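Local coordinates for leucine aminopeptidase 1 (Caenorhabditis elegans, PDB 2HC9), which removes N-terminal amino acids, preferably leucine, from peptides as a two-zinc M17 family aminopeptidase and probably acts as a digestive enzyme, at residues 113-116 with 122-125; 118-123 with 150-155; 27-32 with 72-77. The protein carries 1 engineered substitution. All coordinates share one frame; numbering follows the deposited sequence. Where two conformers were deposited one is given.

Contact 1: 113-116 with 122-125; sequences LFAE and SHVA
The end of strand 108-114 packs here against helix 120-128, the first two elements of a beta-alpha-beta unit, with Leu113 meeting His123 and Val124, and Ala115 meeting His123. Leu113 has CG anti to its backbone N (chi1 175°), which sends both methyls to the helix. Its CD1 lies at the edge of the His123 ring, near the ring plane, 3.8 Å from ND1. Its CD2 meets Val124 CG2 at 3.8 Å. Both methyls also touch His123 CB, and the leucine crosses the histidine at about a right angle. The CB of Ala115 approaches the ring obliquely, 3.8 Å from His123 ND1. The unit continues into strand 145-151, whose Val150 is also touched by the side chain of Val124. No direct hydrogen bond joins the two segments. A water bridges them instead: it donates to Phe114 O at 3.2 Å and lies 2.9 Å from His123 ND1. The second ring nitrogen, NE2, is hydrogen-bonded to Thr88 O. Both nitrogens of this buried imidazole therefore have partners, which should restrain its rotation. Cutting Leu113 back to an alanine would probably open a gap beside His123 CB and ND1 and leave Val124 CG2 without its methyl partner on the strand. Phe114 points away from the helix, and its ring packs edge-to-face with that of Phe38.

Contact 2: 118-123 with 150-155; sequences PDVLSH and VVCDKL
Val120 has CG1 anti to the backbone N (chi1 171°) and CG2 anti to the carbonyl carbon, and this spreads its two methyls over segment 150-155. Val150 adopts the same first torsion (chi1 -180°), which carries its CG1 up to both of them. The two valines reach toward each other, tip to tip. Val150 CG1 lies 3.9 Å from Val120 CG2 and 4.0 Å from Val120 CG1. Beyond Val150 the methyls part company. CG2 of Val120 meets Cys152, with SG and CB each 4.1 Å away. CG1 of Val120 meets Leu155 CD1, also at 4.1 Å, and these two side chains cross obliquely. One valine thus touches Val150, Cys152 and Leu155. No hydrogen bond joins the segments, and the contact is apolar packing. Cys152 and Leu155 can both reach Val120 because the chain reverses between them in a type I beta turn. A weak bond from Leu155 N to Cys152 O, 3.3 Å long, closes that turn. Leu163 of helix 157-178 touches both Val120 and Leu155 and extends the apolar cluster. Within segment 118-123, His123 N donates to Asp119 O at 3.0 Å. Asp119 CB rests over one face of the His123 ring, offset toward its rim, and Asp119 OD2 forms a salt bridge with Lys25. This is the returning half of a beta-alpha-beta crossover: the first turn of helix 120-128 packs on the end of strand 145-151, which runs parallel to strand 108-114 in the sheet of the N-terminal domain.

Contact 3: 27-32 with 72-77; sequences SVLKNV and AHLITV
Leu29 of helix 26-31 packs against Leu74 of strand 72-77, joining a short helix to the mixed six-stranded sheet of the N-terminal domain, which belongs to the macro clan. Helix segment 27-31 and strand segment 72-77 run at 127° to each other, and their axes come within 9.0 Å. The contact between side chains is mainly apolar. CD1 of Leu29 meets Leu74 CD1 at 3.8 Å, and the two leucines slide past each other in opposite directions. The chi1 of Leu29 (-65°) sets CG anti to the carbonyl carbon and points the side chain at the strand. Trp52, Met55 and Ile56 of helix 49-58 also touch Leu74, so a second helix shares this packing. No hydrogen bond joins the two segments. Within 27-32, Asn31 N donates to Val28 O, and Val32 N to Leu29 O. Ser27 OG is bonded to Asp79 OD1, just past the end of the strand. Contacts of carbon with oxygen complete the account. The hydroxyl of Thr76 also approaches Leu29, but this holds for one of two conformers only and is doubtful. The methyl CD1 of Leu29 lies 4.2 Å from Ile75 O.

From the N terminus, contact 3 comes first. It closes the long loop from helix 26-31 to strand 72-77, which includes helix 49-58. Contact 1 opens only after that and closes a short connection from strand 108-114 to helix 120-128. Contact 2 starts within this stretch and runs on to strand 145-151, so the two share Ser122 and His123 and overlap without nesting. Leu113 O and Val151 N, 2.9 Å apart, probably form a hydrogen bond between their strands. Phe114 links contacts 1 and 3 by packing on Val28, Leu29 and Val32. All three contacts reach the same sheet of the N-terminal domain.

Contact 1: 113-116 with 122-125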
loop_
_atom_site.group_PDB
_atom_site.type_symbol
_atom_site.label_atom_id
_atom_site.label_comp_id
_atom_site.label_asym_id
_atom_site.label_seq_id
_atom_site.Cartn_x
_atom_site.Cartn_y
_atom_site.Cartn_z
ATOM N N LEU A 113 39.651 3.281 31.965
ATOM C CA LEU A 113 39.209 2.013 31.363
ATOM C C LEU A 113 39.961 0.836 31.978
ATOM O O LEU A 113 41.137 0.607 31.668
ATOM C CB LEU A 113 39.408 2.049 29.840
ATOM C CG LEU A 113 39.102 0.746 29.057
ATOM C CD1 LEU A 113 37.624 0.342 29.219
ATOM C CD2 LEU A 113 39.426 0.942 27.582
ATOM N N PHE A 114 39.261 0.074 32.824
ATOM C CA PHE A 114 39.824 -1.160 33.390
ATOM C C PHE A 114 39.481 -2.329 32.483
ATOM O O PHE A 114 38.406 -2.890 32.575
ATOM C CB PHE A 114 39.231 -1.426 34.771
ATOM C CG PHE A 114 39.627 -0.411 35.805
ATOM C CD1 PHE A 114 40.919 -0.406 36.334
ATOM C CD2 PHE A 114 38.696 0.512 36.278
ATOM C CE1 PHE A 114 41.296 0.534 37.313
ATOM C CE2 PHE A 114 39.053 1.458 37.259
ATOM C CZ PHE A 114 40.359 1.463 37.778
ATOM N N ALA A 115 40.386 -2.686 31.593
ATOM C CA ALA A 115 40.066 -3.717 30.611
ATOM C C ALA A 115 41.228 -4.662 30.551
ATOM O O ALA A 115 42.391 -4.244 30.569
ATOM C CB ALA A 115 39.792 -3.097 29.250
ATOM N N GLU A 116 40.912 -5.949 30.486
ATOM C CA GLU A 116 41.888 -6.985 30.204
ATOM C C GLU A 116 42.376 -6.842 28.784
ATOM O O GLU A 116 41.669 -6.302 27.935
ATOM C CB GLU A 116 41.257 -8.367 30.373
ATOM C CG GLU A 116 41.138 -8.818 31.810
ATOM C CD GLU A 116 42.261 -9.749 32.227
ATOM O OE1 GLU A 116 43.381 -9.258 32.481
ATOM O OE2 GLU A 116 42.016 -10.975 32.308
ATOM N N SER A 122 38.514 -3.190 21.399
ATOM C CA SER A 122 37.072 -3.004 21.172
ATOM C C SER A 122 36.493 -1.968 22.121
ATOM O O SER A 122 35.604 -1.187 21.737
ATOM C CB SER A 122 36.324 -4.335 21.340
ATOM O OG SER A 122 36.464 -4.787 22.671
ATOM N N HIS A 123 36.989 -1.959 23.371
ATOM C CA HIS A 123 36.474 -1.024 24.374
ATOM C C HIS A 123 36.870 0.402 24.035
ATOM O O HIS A 123 36.042 1.320 24.103
ATOM C CB HIS A 123 36.992 -1.404 25.768
ATOM C CG HIS A 123 36.308 -2.610 26.346
ATOM N ND1 HIS A 123 36.277 -2.879 27.701
ATOM C CD2 HIS A 123 35.582 -3.590 25.754
ATOM C CE1 HIS A 123 35.603 -3.999 27.913
ATOM N NE2 HIS A 123 35.169 -4.450 26.750
ATOM N N VAL A 124 38.138 0.595 23.677
ATOM C CA VAL A 124 38.593 1.919 23.224
ATOM C C VAL A 124 37.755 2.407 22.014
ATOM O O VAL A 124 37.266 3.536 22.007
ATOM C CB VAL A 124 40.105 1.917 22.911
ATOM C CG1 VAL A 124 40.518 3.217 22.173
ATOM C CG2 VAL A 124 40.893 1.747 24.206
ATOM N N ALA A 125 37.571 1.531 21.026
ATOM C CA ALA A 125 36.838 1.912 19.815
ATOM C C ALA A 125 35.413 2.328 20.190
ATOM O O ALA A 125 34.901 3.350 19.701
ATOM C CB ALA A 125 36.804 0.756 18.834
HETATM O O HOH W 1 36.080 -2.306 30.496
#

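Contact 2: 118-123 with 150-155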
loop_
_atom_site.group_PDB
_atom_site.type_symbol
_atom_site.label_atom_id
_atom_site.label_comp_id
_atom_site.label_asym_id
_atom_site.label_seq_id
_atom_site.Cartn_x
_atom_site.Cartn_y
_atom_site.Cartn_z
ATOM N N PRO A 118 42.679 -8.623 26.026
ATOM C CA PRO A 118 41.868 -8.944 24.847
ATOM C C PRO A 118 40.679 -8.003 24.606
ATOM O O PRO A 118 40.133 -8.003 23.504
ATOM C CB PRO A 118 41.357 -10.358 25.150
ATOM C CG PRO A 118 42.289 -10.905 26.198
ATOM C CD PRO A 118 42.589 -9.700 27.041
ATOM N N ASP A 119 40.276 -7.235 25.621
ATOM C CA ASP A 119 39.137 -6.318 25.515
ATOM C C ASP A 119 39.516 -4.910 25.102
ATOM O O ASP A 119 38.642 -4.147 24.700
ATOM C CB ASP A 119 38.393 -6.217 26.841
ATOM C CG ASP A 119 37.583 -7.488 27.167
ATOM O OD1 ASP A 119 37.444 -8.365 26.286
ATOM O OD2 ASP A 119 37.110 -7.604 28.311
ATOM N N VAL A 120 40.790 -4.540 25.259
ATOM C CA VAL A 120 41.175 -3.128 25.176
ATOM C C VAL A 120 40.768 -2.489 23.842
ATOM O O VAL A 120 40.176 -1.404 23.832
ATOM C CB VAL A 120 42.688 -2.920 25.410
ATOM C CG1 VAL A 120 43.072 -1.459 25.080
ATOM C CG2 VAL A 120 43.038 -3.280 26.869
ATOM N N LEU A 121 41.088 -3.142 22.724
ATOM C CA LEU A 121 40.868 -2.505 21.424
ATOM C C LEU A 121 39.376 -2.197 21.178
ATOM O O LEU A 121 39.016 -1.094 20.783
ATOM C CB LEU A 121 41.427 -3.392 20.305
ATOM C CG LEU A 121 41.412 -2.807 18.892
ATOM C CD1 LEU A 121 42.579 -3.393 18.116
ATOM C CD2 LEU A 121 40.060 -3.085 18.138
ATOM N N SER A 122 38.514 -3.190 21.399
ATOM C CA SER A 122 37.072 -3.004 21.172
ATOM C C SER A 122 36.493 -1.968 22.121
ATOM O O SER A 122 35.604 -1.187 21.737
ATOM C CB SER A 122 36.324 -4.335 21.340
ATOM O OG SER A 122 36.464 -4.787 22.671
ATOM N N HIS A 123 36.989 -1.959 23.371
ATOM C CA HIS A 123 36.474 -1.024 24.374
ATOM C C HIS A 123 36.870 0.402 24.035
ATOM O O HIS A 123 36.042 1.320 24.103
ATOM C CB HIS A 123 36.992 -1.404 25.768
ATOM C CG HIS A 123 36.308 -2.610 26.346
ATOM N ND1 HIS A 123 36.277 -2.879 27.701
ATOM C CD2 HIS A 123 35.582 -3.590 25.754
ATOM C CE1 HIS A 123 35.603 -3.999 27.913
ATOM N NE2 HIS A 123 35.169 -4.450 26.750
ATOM N N VAL A 150 43.997 3.637 29.802
ATOM C CA VAL A 150 43.768 2.219 29.855
ATOM C C VAL A 150 44.628 1.674 30.990
ATOM O O VAL A 150 45.841 1.914 31.026
ATOM C CB VAL A 150 44.171 1.535 28.543
ATOM C CG1 VAL A 150 43.909 0.041 28.639
ATOM C CG2 VAL A 150 43.418 2.146 27.345
ATOM N N VAL A 151 43.984 0.946 31.898
ATOM C CA VAL A 151 44.669 0.260 32.999
ATOM C C VAL A 151 44.753 -1.216 32.617
ATOM O O VAL A 151 43.777 -1.979 32.760
ATOM C CB VAL A 151 43.890 0.408 34.314
ATOM C CG1 VAL A 151 44.632 -0.298 35.457
ATOM C CG2 VAL A 151 43.679 1.893 34.647
ATOM N N CYS A 152 45.908 -1.591 32.085
ATOM C CA CYS A 152 46.137 -2.939 31.577
ATOM C C CYS A 152 47.643 -3.175 31.557
ATOM O O CYS A 152 48.368 -2.448 30.876
ATOM C CB CYS A 152 45.553 -3.097 30.161
ATOM S SG CYS A 152 45.899 -4.708 29.363
ATOM N N ASP A 153 48.084 -4.206 32.284
ATOM C CA ASP A 153 49.504 -4.569 32.443
ATOM C C ASP A 153 50.269 -4.685 31.127
ATOM O O ASP A 153 51.382 -4.181 30.991
ATOM C CB ASP A 153 49.626 -5.922 33.160
ATOM C CG ASP A 153 49.267 -5.852 34.628
ATOM O OD1 ASP A 153 49.550 -4.819 35.274
ATOM O OD2 ASP A 153 48.709 -6.850 35.143
ATOM N N LYS A 154 49.676 -5.394 30.175
ATOM C CA LYS A 154 50.386 -5.817 28.989
ATOM C C LYS A 154 50.498 -4.701 27.936
ATOM O O LYS A 154 51.310 -4.793 27.018
ATOM C CB LYS A 154 49.703 -7.049 28.394
ATOM C CG LYS A 154 49.979 -8.331 29.139
ATOM C CD LYS A 154 49.280 -9.500 28.480
ATOM C CE LYS A 154 49.508 -10.782 29.272
ATOM N NZ LYS A 154 48.890 -11.978 28.611
ATOM N N LEU A 155 49.683 -3.658 28.052
ATOM C CA LEU A 155 49.684 -2.603 27.035
ATOM C C LEU A 155 51.036 -1.885 26.927
ATOM O O LEU A 155 51.658 -1.543 27.937
ATOM C CB LEU A 155 48.549 -1.616 27.303
ATOM C CG LEU A 155 48.038 -0.776 26.133
ATOM C CD1 LEU A 155 47.142 -1.613 25.189
ATOM C CD2 LEU A 155 47.277 0.408 26.693
#

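Contact 3: 27-32 with 72-77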
loop_
_atom_site.group_PDB
_atom_site.type_symbol
_atom_site.label_atom_id
_atom_site.label_comp_id
_atom_site.label_asym_id
_atom_site.label_seq_id
_atom_site.Cartn_x
_atom_site.Cartn_y
_atom_site.Cartn_z
ATOM N N SER A 27 33.541 -8.130 36.994
ATOM C CA SER A 27 34.531 -8.957 37.665
ATOM C C SER A 27 35.834 -8.190 37.855
ATOM O O SER A 27 36.533 -8.392 38.863
ATOM C CB SER A 27 34.798 -10.259 36.898
ATOM O OG SER A 27 35.326 -9.983 35.600
ATOM N N VAL A 28 36.159 -7.310 36.903
ATOM C CA VAL A 28 37.403 -6.533 36.960
ATOM C C VAL A 28 37.258 -5.427 38.012
ATOM O O VAL A 28 38.114 -5.267 38.908
ATOM C CB VAL A 28 37.764 -5.934 35.582
ATOM C CG1 VAL A 28 38.960 -4.992 35.705
ATOM C CG2 VAL A 28 38.040 -7.067 34.554
ATOM N N LEU A 29 36.153 -4.689 37.914
ATOM C CA LEU A 29 35.815 -3.646 38.894
ATOM C C LEU A 29 35.799 -4.162 40.331
ATOM O O LEU A 29 36.225 -3.452 41.246
ATOM C CB LEU A 29 34.472 -2.978 38.567
ATOM C CG LEU A 29 34.403 -2.172 37.259
ATOM C CD1 LEU A 29 32.977 -1.659 37.008
ATOM C CD2 LEU A 29 35.387 -1.019 37.261
ATOM N N LYS A 30 35.311 -5.393 40.525
ATOM C CA LYS A 30 35.295 -6.017 41.855
ATOM C C LYS A 30 36.709 -6.109 42.445
ATOM O O LYS A 30 36.885 -6.064 43.659
ATOM C CB LYS A 30 34.697 -7.421 41.776
ATOM C CG LYS A 30 33.202 -7.486 41.937
ATOM C CD LYS A 30 32.709 -8.949 41.948
ATOM C CE LYS A 30 33.534 -9.821 42.911
ATOM N NZ LYS A 30 32.720 -10.880 43.598
ATOM N N ASN A 31 37.706 -6.253 41.586
ATOM C CA ASN A 31 39.081 -6.417 42.046
ATOM C C ASN A 31 39.908 -5.140 42.073
ATOM O O ASN A 31 41.060 -5.147 42.505
ATOM C CB ASN A 31 39.783 -7.516 41.257
ATOM C CG ASN A 31 39.293 -8.899 41.648
ATOM O OD1 ASN A 31 39.246 -9.803 40.828
ATOM N ND2 ASN A 31 38.907 -9.056 42.903
ATOM N N VAL A 32 39.321 -4.035 41.628
ATOM C CA VAL A 32 40.032 -2.759 41.664
ATOM C C VAL A 32 40.160 -2.267 43.118
ATOM O O VAL A 32 39.173 -2.227 43.855
ATOM C CB VAL A 32 39.327 -1.700 40.782
ATOM C CG1 VAL A 32 39.957 -0.315 41.005
ATOM C CG2 VAL A 32 39.431 -2.105 39.310
ATOM N N ALA A 72 29.959 12.883 36.425
ATOM C CA ALA A 72 30.662 11.594 36.557
ATOM C C ALA A 72 29.780 10.372 36.488
ATOM O O ALA A 72 28.651 10.389 36.992
ATOM C CB ALA A 72 31.497 11.553 37.851
ATOM N N HIS A 73 30.316 9.297 35.911
ATOM C CA HIS A 73 29.563 8.054 35.703
ATOM C C HIS A 73 30.465 6.838 35.882
ATOM O O HIS A 73 31.645 6.894 35.531
ATOM C CB HIS A 73 29.012 8.026 34.270
ATOM C CG HIS A 73 28.003 9.090 33.991
ATOM N ND1 HIS A 73 28.349 10.349 33.547
ATOM C CD2 HIS A 73 26.654 9.083 34.094
ATOM C CE1 HIS A 73 27.255 11.068 33.384
ATOM N NE2 HIS A 73 26.213 10.325 33.712
ATOM N N LEU A 74 29.895 5.742 36.377
ATOM C CA LEU A 74 30.523 4.419 36.276
ATOM C C LEU A 74 29.698 3.576 35.288
ATOM O O LEU A 74 28.484 3.466 35.422
ATOM C CB LEU A 74 30.513 3.729 37.647
ATOM C CG LEU A 74 30.955 2.255 37.734
ATOM C CD1 LEU A 74 32.443 2.109 37.468
ATOM C CD2 LEU A 74 30.647 1.673 39.094
ATOM N N ILE A 75 30.381 2.981 34.322
ATOM C CA ILE A 75 29.761 2.057 33.375
ATOM C C ILE A 75 30.252 0.636 33.681
ATOM O O ILE A 75 31.446 0.341 33.586
ATOM C CB ILE A 75 30.072 2.453 31.904
ATOM C CG1 ILE A 75 29.365 3.775 31.561
ATOM C CG2 ILE A 75 29.645 1.322 30.923
ATOM C CD1 ILE A 75 29.724 4.302 30.134
ATOM N N THR A 76 29.315 -0.222 34.073
ATOM C CA THR A 76 29.608 -1.622 34.295
ATOM C C THR A 76 29.261 -2.442 33.047
ATOM O O THR A 76 28.125 -2.408 32.559
ATOM C CB THR A 76 28.863 -2.154 35.545
ATOM O OG1 THR A 76 29.224 -1.355 36.686
ATOM C CG2 THR A 76 29.221 -3.613 35.813
ATOM N N VAL A 77 30.249 -3.174 32.555
ATOM C CA VAL A 77 30.121 -4.009 31.364
ATOM C C VAL A 77 29.855 -5.440 31.845
ATOM O O VAL A 77 30.506 -5.904 32.778
ATOM C CB VAL A 77 31.469 -3.976 30.560
ATOM C CG1 VAL A 77 31.397 -4.837 29.270
ATOM C CG2 VAL A 77 31.819 -2.532 30.203
#